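Local coordinates for protein bacilliredoxin BrxA (Bacillus subtilis, PDB 3FHK) that removes bacillithiol from S-bacillithiolated proteins as a dithiol bacilliredoxin with a CXC redox motif, and shows protein disulfide isomerase activity, at residues 94-97 and 98-102; 14-17 and 18-21; 67-70 and 71-75; 6-9 and 10-14. The protein carries 2 engineered substitutions. All coordinates share one frame; numbering follows the deposited sequence. Where two conformers were deposited one is given.

Interaction 1: residues 94-97 and 98-102; sequences AKMR and EYFTG. With SO4 (sulfate ion), chain F.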
loop_
_atom_site.group_PDB
_atom_site.type_symbol
_atom_site.label_atom_id
_atom_site.label_comp_id
_atom_site.label_asym_id
_atom_site.label_seq_id
_atom_site.Cartn_x
_atom_site.Cartn_y
_atom_site.Cartn_z
ATOM N N ALA A 94 -8.895 8.724 25.526
ATOM C CA ALA A 94 -8.654 7.973 26.769
ATOM C C ALA A 94 -8.811 8.865 28.002
ATOM O O ALA A 94 -9.367 8.454 29.014
ATOM C CB ALA A 94 -7.262 7.314 26.760
ATOM N N LYS A 95 -8.317 10.092 27.893
ATOM C CA LYS A 95 -8.474 11.107 28.929
ATOM C C LYS A 95 -9.936 11.567 29.109
ATOM O O LYS A 95 -10.413 11.697 30.229
ATOM C CB LYS A 95 -7.556 12.298 28.626
ATOM C CG LYS A 95 -7.701 13.478 29.568
ATOM C CD LYS A 95 -7.540 13.048 31.010
ATOM C CE LYS A 95 -6.231 12.312 31.213
ATOM N NZ LYS A 95 -5.904 12.185 32.660
ATOM N N MET A 96 -10.637 11.820 28.011
ATOM C CA MET A 96 -12.042 12.190 28.118
ATOM C C MET A 96 -12.835 11.072 28.792
ATOM O O MET A 96 -13.660 11.321 29.674
ATOM C CB MET A 96 -12.635 12.518 26.747
ATOM C CG MET A 96 -14.026 13.134 26.800
ATOM S SD MET A 96 -14.135 14.558 27.908
ATOM C CE MET A 96 -15.896 14.741 28.005
ATOM N N ARG A 97 -12.567 9.835 28.388
ATOM C CA ARG A 97 -13.311 8.694 28.909
ATOM C C ARG A 97 -13.132 8.512 30.418
ATOM O O ARG A 97 -14.029 8.010 31.091
ATOM C CB ARG A 97 -12.992 7.412 28.120
ATOM C CG ARG A 97 -13.598 7.394 26.682
ATOM C CD ARG A 97 -13.046 6.224 25.852
ATOM N NE ARG A 97 -13.826 5.992 24.643
ATOM C CZ ARG A 97 -13.427 5.244 23.613
ATOM N NH1 ARG A 97 -12.236 4.650 23.617
ATOM N NH2 ARG A 97 -14.216 5.103 22.554
ATOM N N GLU A 98 -11.996 8.951 30.952
ATOM C CA GLU A 98 -11.761 8.891 32.390
ATOM C C GLU A 98 -12.835 9.637 33.179
ATOM O O GLU A 98 -13.084 9.322 34.345
ATOM C CB GLU A 98 -10.390 9.462 32.735
ATOM C CG GLU A 98 -9.220 8.549 32.422
ATOM C CD GLU A 98 -7.895 9.187 32.785
ATOM O OE1 GLU A 98 -7.913 10.261 33.422
ATOM O OE2 GLU A 98 -6.838 8.626 32.433
ATOM N N TYR A 99 -13.460 10.625 32.544
ATOM C CA TYR A 99 -14.482 11.448 33.187
ATOM C C TYR A 99 -15.866 10.801 33.127
ATOM O O TYR A 99 -16.767 11.193 33.870
ATOM C CB TYR A 99 -14.548 12.833 32.525
ATOM C CG TYR A 99 -13.338 13.713 32.769
ATOM C CD1 TYR A 99 -13.303 14.612 33.830
ATOM C CD2 TYR A 99 -12.228 13.628 31.950
ATOM C CE1 TYR A 99 -12.186 15.410 34.062
ATOM C CE2 TYR A 99 -11.110 14.412 32.171
ATOM C CZ TYR A 99 -11.095 15.305 33.219
ATOM O OH TYR A 99 -9.978 16.084 33.413
ATOM N N PHE A 100 -16.036 9.831 32.228
ATOM C CA PHE A 100 -17.337 9.193 32.017
ATOM C C PHE A 100 -17.527 8.039 33.005
ATOM O O PHE A 100 -17.674 6.887 32.600
ATOM C CB PHE A 100 -17.481 8.667 30.576
ATOM C CG PHE A 100 -17.377 9.732 29.502
ATOM C CD1 PHE A 100 -17.462 11.088 29.823
ATOM C CD2 PHE A 100 -17.229 9.371 28.166
ATOM C CE1 PHE A 100 -17.376 12.056 28.841
ATOM C CE2 PHE A 100 -17.153 10.340 27.164
ATOM C CZ PHE A 100 -17.225 11.685 27.498
ATOM N N THR A 101 -17.514 8.353 34.296
ATOM C CA THR A 101 -17.560 7.335 35.350
ATOM C C THR A 101 -18.750 6.406 35.160
ATOM O O THR A 101 -19.886 6.850 34.981
ATOM C CB THR A 101 -17.637 7.975 36.757
ATOM O OG1 THR A 101 -16.747 9.096 36.822
ATOM C CG2 THR A 101 -17.259 6.966 37.849
ATOM N N GLY A 102 -18.479 5.111 35.181
ATOM C CA GLY A 102 -19.525 4.129 35.008
ATOM C C GLY A 102 -19.613 3.600 33.595
ATOM O O GLY A 102 -20.012 2.449 33.387
HETATM S S SO4 F . -12.048 3.004 20.330
HETATM O O1 SO4 F . -11.861 1.559 20.382
HETATM O O2 SO4 F . -11.730 3.454 18.980
HETATM O O3 SO4 F . -13.448 3.271 20.661
HETATM O O4 SO4 F . -11.162 3.720 21.258
#
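A type I beta turn from Arg97 to Phe100 ends helix 90-97, closed by Phe100 N on Arg97 O at 2.9 Å. Tyr99 N likewise bonds Met96 O. Lys95, bent at chi2 (54°) and chi3 (55°), curls back so that NZ reaches Glu98 OE1 at 2.9 Å. This salt bridge enters on the syn side but 34° out of the carboxylate plane. Lys95 CD lies 4.0 Å from Tyr99 CE2. An alanine at Lys95 is likely to leave the Glu98 carboxylate without this charged mate and Tyr99 CE2 without its aliphatic neighbour. Met96 O stands over one face of the Phe100 ring, toward the rim. Arg97 runs extended to a sulfate, probably from the crystallisation liquor: NH1 meets O4 of the ion at 2.8 Å and NH2 meets its O3 at 2.7 Å, a two-pronged grip. NH2 also makes a weak bond to Ser106 O. The Arg97 side chain is about 10 Å from that of nucleophilic Cys56. Tyr99 OH bonds Glu42 of helix 34-43, which also packs Met41 against Met96, and Phe100 rests on Val50 of strand 47-53 and Ala111 of strand 109-114.

Interaction 2: residues 14-17 and 18-21; sequences QLVV and PMRR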
loop_
_atom_site.group_PDB
_atom_site.type_symbol
_atom_site.label_atom_id
_atom_site.label_comp_id
_atom_site.label_asym_id
_atom_site.label_seq_id
_atom_site.Cartn_x
_atom_site.Cartn_y
_atom_site.Cartn_z
ATOM N N GLN A 14 -5.000 12.652 6.295
ATOM C CA GLN A 14 -5.636 13.524 5.320
ATOM C C GLN A 14 -7.088 13.139 5.080
ATOM O O GLN A 14 -7.943 14.003 4.931
ATOM C CB GLN A 14 -4.853 13.544 4.006
ATOM C CG GLN A 14 -3.542 14.301 4.084
ATOM C CD GLN A 14 -3.670 15.615 4.856
ATOM O OE1 GLN A 14 -3.069 15.777 5.919
ATOM N NE2 GLN A 14 -4.461 16.552 4.327
ATOM N N LEU A 15 -7.361 11.839 5.057
ATOM C CA LEU A 15 -8.705 11.341 4.792
ATOM C C LEU A 15 -9.622 11.594 5.973
ATOM O O LEU A 15 -10.849 11.619 5.838
ATOM C CB LEU A 15 -8.679 9.843 4.503
ATOM C CG LEU A 15 -7.863 9.360 3.313
ATOM C CD1 LEU A 15 -7.886 7.831 3.298
ATOM C CD2 LEU A 15 -8.379 9.949 1.989
ATOM N N VAL A 16 -9.018 11.763 7.141
ATOM C CA VAL A 16 -9.783 11.948 8.357
ATOM C C VAL A 16 -10.205 13.412 8.554
ATOM O O VAL A 16 -11.145 13.700 9.293
ATOM C CB VAL A 16 -9.004 11.400 9.560
ATOM C CG1 VAL A 16 -9.440 12.073 10.838
ATOM C CG2 VAL A 16 -9.192 9.891 9.643
ATOM N N VAL A 17 -9.537 14.322 7.850
ATOM C CA VAL A 17 -9.800 15.757 7.975
ATOM C C VAL A 17 -11.272 16.132 7.799
ATOM O O VAL A 17 -11.853 16.754 8.677
ATOM C CB VAL A 17 -8.948 16.579 6.990
ATOM C CG1 VAL A 17 -9.483 18.001 6.885
ATOM C CG2 VAL A 17 -7.490 16.577 7.414
ATOM N N PRO A 18 -11.885 15.753 6.665
ATOM C CA PRO A 18 -13.304 16.091 6.520
ATOM C C PRO A 18 -14.150 15.450 7.616
ATOM O O PRO A 18 -15.230 15.957 7.916
ATOM C CB PRO A 18 -13.667 15.493 5.149
ATOM C CG PRO A 18 -12.614 14.463 4.901
ATOM C CD PRO A 18 -11.375 15.083 5.458
ATOM N N MET A 19 -13.670 14.355 8.202
ATOM C CA MET A 19 -14.392 13.717 9.300
ATOM C C MET A 19 -14.320 14.575 10.560
ATOM O O MET A 19 -15.219 14.523 11.398
ATOM C CB MET A 19 -13.884 12.292 9.561
ATOM C CG MET A 19 -14.089 11.350 8.374
ATOM S SD MET A 19 -13.550 9.632 8.642
ATOM C CE MET A 19 -13.236 9.151 6.942
ATOM N N ARG A 20 -13.258 15.370 10.684
ATOM C CA ARG A 20 -13.146 16.340 11.776
ATOM C C ARG A 20 -13.945 17.600 11.475
ATOM O O ARG A 20 -14.785 18.024 12.270
ATOM C CB ARG A 20 -11.689 16.729 12.014
ATOM C CG ARG A 20 -10.812 15.572 12.437
ATOM C CD ARG A 20 -9.347 15.964 12.453
ATOM N NE ARG A 20 -8.497 14.841 12.835
ATOM C CZ ARG A 20 -8.042 14.629 14.069
ATOM N NH1 ARG A 20 -8.354 15.460 15.049
ATOM N NH2 ARG A 20 -7.268 13.584 14.325
ATOM N N ARG A 21 -13.668 18.201 10.325
ATOM C CA ARG A 21 -14.320 19.446 9.945
ATOM C C ARG A 21 -15.841 19.338 10.000
ATOM O O ARG A 21 -16.526 20.313 10.308
ATOM C CB ARG A 21 -13.865 19.894 8.562
ATOM C CG ARG A 21 -12.522 20.588 8.548
ATOM C CD ARG A 21 -12.212 21.050 7.133
ATOM N NE ARG A 21 -10.905 21.688 7.026
ATOM C CZ ARG A 21 -10.132 21.618 5.944
ATOM N NH1 ARG A 21 -10.529 20.921 4.885
ATOM N NH2 ARG A 21 -8.953 22.228 5.926
#
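Arg21 folds back along Val17, one turn earlier in helix 2-24, and the two side chains run side by side in the same direction. Its CB lies 3.7 Å from Val17 O, with CG still near that oxygen. Beyond CG the chain is extended and changes partner: CD and NE pass the methyl Val17 CG1, which then sits over one face of the guanidinium, toward its rim, with NH1 at 3.7 Å from CG1. Val17 chi1 of 166° puts CG1 anti to the backbone N and beside the carbonyl carbon, the position from which it can reach that face. The Arg21 N bond to Val17 O is short (2.8 Å) and nearly straight (170°), and Arg20 N adds a weak bond to the same oxygen.

Upstream the helix is kinked. Pro18 has no N-H to give, and its CG instead lies 3.5 Å from Leu15 O. Val16 O takes Arg20 N at 3.0 Å and, weakly, Met19 N. Val16 CG1 approaches Arg20 NE at 3.5 Å, while the end of Arg20 forms salt bridges with Glu30 and Asp89. Met19, its side chain about 8 Å from that of nucleophilic Cys56, packs on Val55 and Phe85 and also on Arg21 of the second subunit; Leu15 packs on Pro18 of that subunit.

The chemistry thus differs between the two valine-arginine pairs: Val17 CG1 lies over a guanidinium face, whereas Val16 CG1 comes obliquely, nearest NE. Neither methyl takes up an N-H, so the packing is compatible with Arg20 pairing through NH1 with Glu30 and Asp89.

Interaction 3: residues 67-70 and 71-75; sequences ATQA and VLQND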
loop_
_atom_site.group_PDB
_atom_site.type_symbol
_atom_site.label_atom_id
_atom_site.label_comp_id
_atom_site.label_asym_id
_atom_site.label_seq_id
_atom_site.Cartn_x
_atom_site.Cartn_y
_atom_site.Cartn_z
ATOM N N ALA A 67 -25.745 14.830 15.969
ATOM C CA ALA A 67 -25.192 15.731 16.966
ATOM C C ALA A 67 -25.262 17.181 16.500
ATOM O O ALA A 67 -25.655 18.066 17.258
ATOM C CB ALA A 67 -23.754 15.353 17.271
ATOM N N THR A 68 -24.856 17.427 15.260
ATOM C CA THR A 68 -24.788 18.797 14.759
ATOM C C THR A 68 -26.180 19.374 14.490
ATOM O O THR A 68 -26.410 20.566 14.682
ATOM C CB THR A 68 -23.882 18.916 13.501
ATOM O OG1 THR A 68 -24.444 18.167 12.416
ATOM C CG2 THR A 68 -22.482 18.391 13.813
ATOM N N GLN A 69 -27.103 18.516 14.064
ATOM C CA GLN A 69 -28.467 18.942 13.785
ATOM C C GLN A 69 -29.268 19.170 15.064
ATOM O O GLN A 69 -30.026 20.139 15.160
ATOM C CB GLN A 69 -29.172 17.949 12.851
ATOM C CG GLN A 69 -28.660 18.012 11.406
ATOM C CD GLN A 69 -29.045 16.799 10.568
ATOM O OE1 GLN A 69 -28.258 16.328 9.745
ATOM N NE2 GLN A 69 -30.256 16.292 10.772
ATOM N N ALA A 70 -29.102 18.288 16.047
ATOM C CA ALA A 70 -29.815 18.446 17.309
ATOM C C ALA A 70 -29.438 19.778 17.941
ATOM O O ALA A 70 -30.288 20.511 18.456
ATOM C CB ALA A 70 -29.496 17.279 18.268
ATOM N N VAL A 71 -28.153 20.101 17.859
ATOM C CA VAL A 71 -27.617 21.314 18.460
ATOM C C VAL A 71 -28.064 22.599 17.766
ATOM O O VAL A 71 -28.192 23.656 18.402
ATOM C CB VAL A 71 -26.082 21.239 18.521
ATOM C CG1 VAL A 71 -25.463 22.598 18.368
ATOM C CG2 VAL A 71 -25.647 20.580 19.844
ATOM N N LEU A 72 -28.301 22.511 16.462
ATOM C CA LEU A 72 -28.666 23.682 15.684
ATOM C C LEU A 72 -30.175 23.887 15.646
ATOM O O LEU A 72 -30.656 25.015 15.472
ATOM C CB LEU A 72 -28.127 23.545 14.264
ATOM C CG LEU A 72 -26.628 23.771 14.068
ATOM C CD1 LEU A 72 -26.237 23.387 12.644
ATOM C CD2 LEU A 72 -26.262 25.227 14.363
ATOM N N GLN A 73 -30.913 22.794 15.829
ATOM C CA GLN A 73 -32.358 22.804 15.633
ATOM C C GLN A 73 -33.180 22.963 16.914
ATOM O O GLN A 73 -34.295 23.481 16.879
ATOM C CB GLN A 73 -32.785 21.539 14.892
ATOM C CG GLN A 73 -32.332 21.526 13.437
ATOM C CD GLN A 73 -32.592 20.201 12.755
ATOM O OE1 GLN A 73 -31.854 19.802 11.852
ATOM N NE2 GLN A 73 -33.641 19.500 13.192
ATOM N N ASN A 74 -32.631 22.516 18.039
ATOM C CA ASN A 74 -33.374 22.520 19.293
ATOM C C ASN A 74 -33.383 23.888 19.955
ATOM O O ASN A 74 -32.383 24.602 19.938
ATOM C CB ASN A 74 -32.787 21.483 20.253
ATOM C CG ASN A 74 -33.814 20.947 21.230
ATOM O OD1 ASN A 74 -34.873 20.470 20.831
ATOM N ND2 ASN A 74 -33.502 21.018 22.520
ATOM N N ASP A 75 -34.515 24.258 20.540
ATOM C CA ASP A 75 -34.589 25.495 21.312
ATOM C C ASP A 75 -33.606 25.449 22.485
ATOM O O ASP A 75 -32.727 26.311 22.603
ATOM C CB ASP A 75 -36.014 25.742 21.810
ATOM C CG ASP A 75 -36.093 26.874 22.824
ATOM O OD1 ASP A 75 -35.210 27.759 22.802
ATOM O OD2 ASP A 75 -37.042 26.880 23.643
#
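Gln69 and Gln73 meet one turn apart near the C-terminal end of helix 57-73, the crossover helix of the beta-alpha-beta unit between strands 47-53 and 80-85. Backbone hydrogen bonds carry the contact. Gln73 N bonds Gln69 O at 2.9 Å, and Asn74 N bonds Ala70 O at 3.1 Å; Val71 N reaches Ala67 O on a longer bond of 3.3 Å. Leu72 N is held less firmly, divided between weak bonds to Thr68 O and Gln69 O.

Carbon-to-carbonyl packing comes next. Leu72 CG lies 3.3 Å from Thr68 O, and Gln73 CG is 3.2 Å from Gln69 O, so these oxygens are hemmed in by side chains as well as N-H groups.

Between the two glutamines the contact is one of packing. They lie side by side, pointing the same way, with amide planes 15° apart, yet Gln73 OE1 faces Gln69 CB at 3.4 Å and stays 4.0 Å from Gln69 NE2, too far for a bond.

Outside the segments, Ala67 and Val71 pack on Val51 and Leu49 of strand 47-53, and Gln69 touches Met132 and Met136 of helix 132-146. At Asn74, the first residue to leave helical angles, chi1 of -152° turns the amide away from segment 67-70, and ND2 donates to Lys76 O of the same loop and to Asp144 OD1. The chemistry implies a helix end held by main-chain bonds, with the Asn74 amide tying the exit loop to the C-terminal helix.

Interaction 4: residues 6-9 and 10-14; sequences MAYE and EYMRQ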
loop_
_atom_site.group_PDB
_atom_site.type_symbol
_atom_site.label_atom_id
_atom_site.label_comp_id
_atom_site.label_asym_id
_atom_site.label_seq_id
_atom_site.Cartn_x
_atom_site.Cartn_y
_atom_site.Cartn_z
ATOM N N MET A 6 4.969 5.975 8.005
ATOM C CA MET A 6 4.774 7.420 8.013
ATOM C C MET A 6 3.743 7.777 6.945
ATOM O O MET A 6 2.765 8.468 7.223
ATOM C CB MET A 6 6.084 8.152 7.713
ATOM C CG MET A 6 7.268 7.795 8.608
ATOM S SD MET A 6 7.491 8.858 10.050
ATOM C CE MET A 6 6.176 8.283 11.131
ATOM N N ALA A 7 3.973 7.293 5.724
ATOM C CA ALA A 7 3.088 7.564 4.589
ATOM C C ALA A 7 1.650 7.121 4.856
ATOM O O ALA A 7 0.695 7.830 4.528
ATOM C CB ALA A 7 3.618 6.888 3.330
ATOM N N TYR A 8 1.500 5.943 5.451
ATOM C CA TYR A 8 0.178 5.424 5.743
ATOM C C TYR A 8 -0.561 6.349 6.700
ATOM O O TYR A 8 -1.731 6.685 6.477
ATOM C CB TYR A 8 0.286 4.018 6.315
ATOM C CG TYR A 8 -1.040 3.325 6.556
ATOM C CD1 TYR A 8 -1.473 2.311 5.713
ATOM C CD2 TYR A 8 -1.843 3.667 7.644
ATOM C CE1 TYR A 8 -2.675 1.658 5.933
ATOM C CE2 TYR A 8 -3.050 3.021 7.877
ATOM C CZ TYR A 8 -3.459 2.017 7.017
ATOM O OH TYR A 8 -4.653 1.364 7.233
ATOM N N GLU A 9 0.123 6.782 7.753
ATOM C CA GLU A 9 -0.507 7.652 8.748
ATOM C C GLU A 9 -0.856 9.014 8.162
ATOM O O GLU A 9 -1.922 9.568 8.430
ATOM C CB GLU A 9 0.375 7.797 9.996
ATOM C CG GLU A 9 0.468 6.525 10.829
ATOM C CD GLU A 9 1.549 6.590 11.900
ATOM O OE1 GLU A 9 1.447 7.445 12.810
ATOM O OE2 GLU A 9 2.495 5.774 11.840
ATOM N N GLU A 10 0.036 9.548 7.342
ATOM C CA GLU A 10 -0.218 10.830 6.703
ATOM C C GLU A 10 -1.453 10.731 5.813
ATOM O O GLU A 10 -2.308 11.619 5.785
ATOM C CB GLU A 10 0.994 11.252 5.871
ATOM C CG GLU A 10 0.818 12.577 5.158
ATOM C CD GLU A 10 0.503 13.715 6.113
ATOM O OE1 GLU A 10 0.710 13.557 7.337
ATOM O OE2 GLU A 10 0.046 14.773 5.638
ATOM N N TYR A 11 -1.549 9.632 5.085
ATOM C CA TYR A 11 -2.674 9.442 4.203
ATOM C C TYR A 11 -3.977 9.328 5.002
ATOM O O TYR A 11 -4.966 9.974 4.667
ATOM C CB TYR A 11 -2.440 8.229 3.312
ATOM C CG TYR A 11 -3.462 8.058 2.207
ATOM C CD1 TYR A 11 -3.873 6.788 1.810
ATOM C CD2 TYR A 11 -4.011 9.160 1.558
ATOM C CE1 TYR A 11 -4.798 6.616 0.798
ATOM C CE2 TYR A 11 -4.943 8.998 0.544
ATOM C CZ TYR A 11 -5.331 7.723 0.167
ATOM O OH TYR A 11 -6.251 7.541 -0.843
ATOM N N MET A 12 -3.974 8.519 6.060
ATOM C CA MET A 12 -5.146 8.399 6.925
ATOM C C MET A 12 -5.459 9.724 7.626
ATOM O O MET A 12 -6.617 10.091 7.816
ATOM C CB MET A 12 -4.981 7.257 7.937
ATOM C CG MET A 12 -5.399 5.874 7.407
ATOM S SD MET A 12 -7.192 5.711 7.117
ATOM C CE MET A 12 -7.823 6.270 8.686
ATOM N N ARG A 13 -4.416 10.450 7.991
ATOM C CA ARG A 13 -4.589 11.791 8.534
ATOM C C ARG A 13 -5.363 12.695 7.571
ATOM O O ARG A 13 -6.270 13.431 7.978
ATOM C CB ARG A 13 -3.232 12.419 8.828
ATOM C CG ARG A 13 -3.299 13.589 9.781
ATOM C CD ARG A 13 -1.983 14.336 9.814
ATOM N NE ARG A 13 -1.801 15.205 8.650
ATOM C CZ ARG A 13 -2.055 16.513 8.642
ATOM N NH1 ARG A 13 -2.508 17.108 9.737
ATOM N NH2 ARG A 13 -1.853 17.232 7.545
ATOM N N GLN A 14 -5.000 12.652 6.295
ATOM C CA GLN A 14 -5.636 13.524 5.320
ATOM C C GLN A 14 -7.088 13.139 5.080
ATOM O O GLN A 14 -7.943 14.003 4.931
ATOM C CB GLN A 14 -4.853 13.544 4.006
ATOM C CG GLN A 14 -3.542 14.301 4.084
ATOM C CD GLN A 14 -3.670 15.615 4.856
ATOM O OE1 GLN A 14 -3.069 15.777 5.919
ATOM N NE2 GLN A 14 -4.461 16.552 4.327
#
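Met6 O accepts Glu10 N at 2.9 Å, one of a run of i to i+4 bonds in the N-terminal part of helix 2-24. Ala7 continues the series: its O takes Tyr11 N at 2.9 Å and also has Tyr11 CB against it, 3.4 Å away. The Tyr11 side chain leads away from this segment, and its ring meets that of Tyr11 of the third subunit, planes about 35° apart.

Tyr8 makes the main side-chain contact. With CG anti to the backbone N, chi1 of -175° sends the ring out from the helix on the side where Met12 CG emerges one turn on, and Tyr8 CE2 lies 3.7 Å from that carbon. The two side chains lie side by side and point the same way, the methylene approaching the ring obliquely. Beyond CG, Met12 bends at chi2 and chi3, carrying its sulfur and methyl away from Tyr8. Between the same two residues the Tyr8 O to Met12 N bond is almost straight, at 169°.

Glu9 closes the walk with O accepting Arg13 N at 2.7 Å, while Arg13 CB crowds the same oxygen at 3.2 Å. Arg13 NE makes a salt bridge with Glu10 OE1 at 3.3 Å, whose hydrogen bond is weak.

Tyr8 also packs on Gln14 of the second subunit and Met4 of the fourth, and Met12 on Arg21 of the second. Regular main-chain bonding therefore supplies the stiffness of the rod, whereas Tyr8, Tyr11 and Met12 pack on other subunits, and the Glu10-Arg13 pair probably offsets part of the charge on its own side.

Interactions 2 and 4 share helix 2-24 and meet at Gln14: the 6-14 stretch is the more remote from the chain's centre and packs its tyrosines on other subunits, whereas 14-21 also turns toward its own strand 80-85 and to Glu30 and Asp89. Interactions 1 and 3 lie on opposite sides of the chain's centre, each partly buried where a helix ends, with no other subunit touching them. Both rest apolar residues on strand 47-53, but interaction 1 adds a salt bridge and a sulfate clamp, while interaction 3 is mainly backbone bonding. Interaction 4 keeps an even run of good helical bonds, 3 has a weak link at Leu72, and 2 is kinked at its proline.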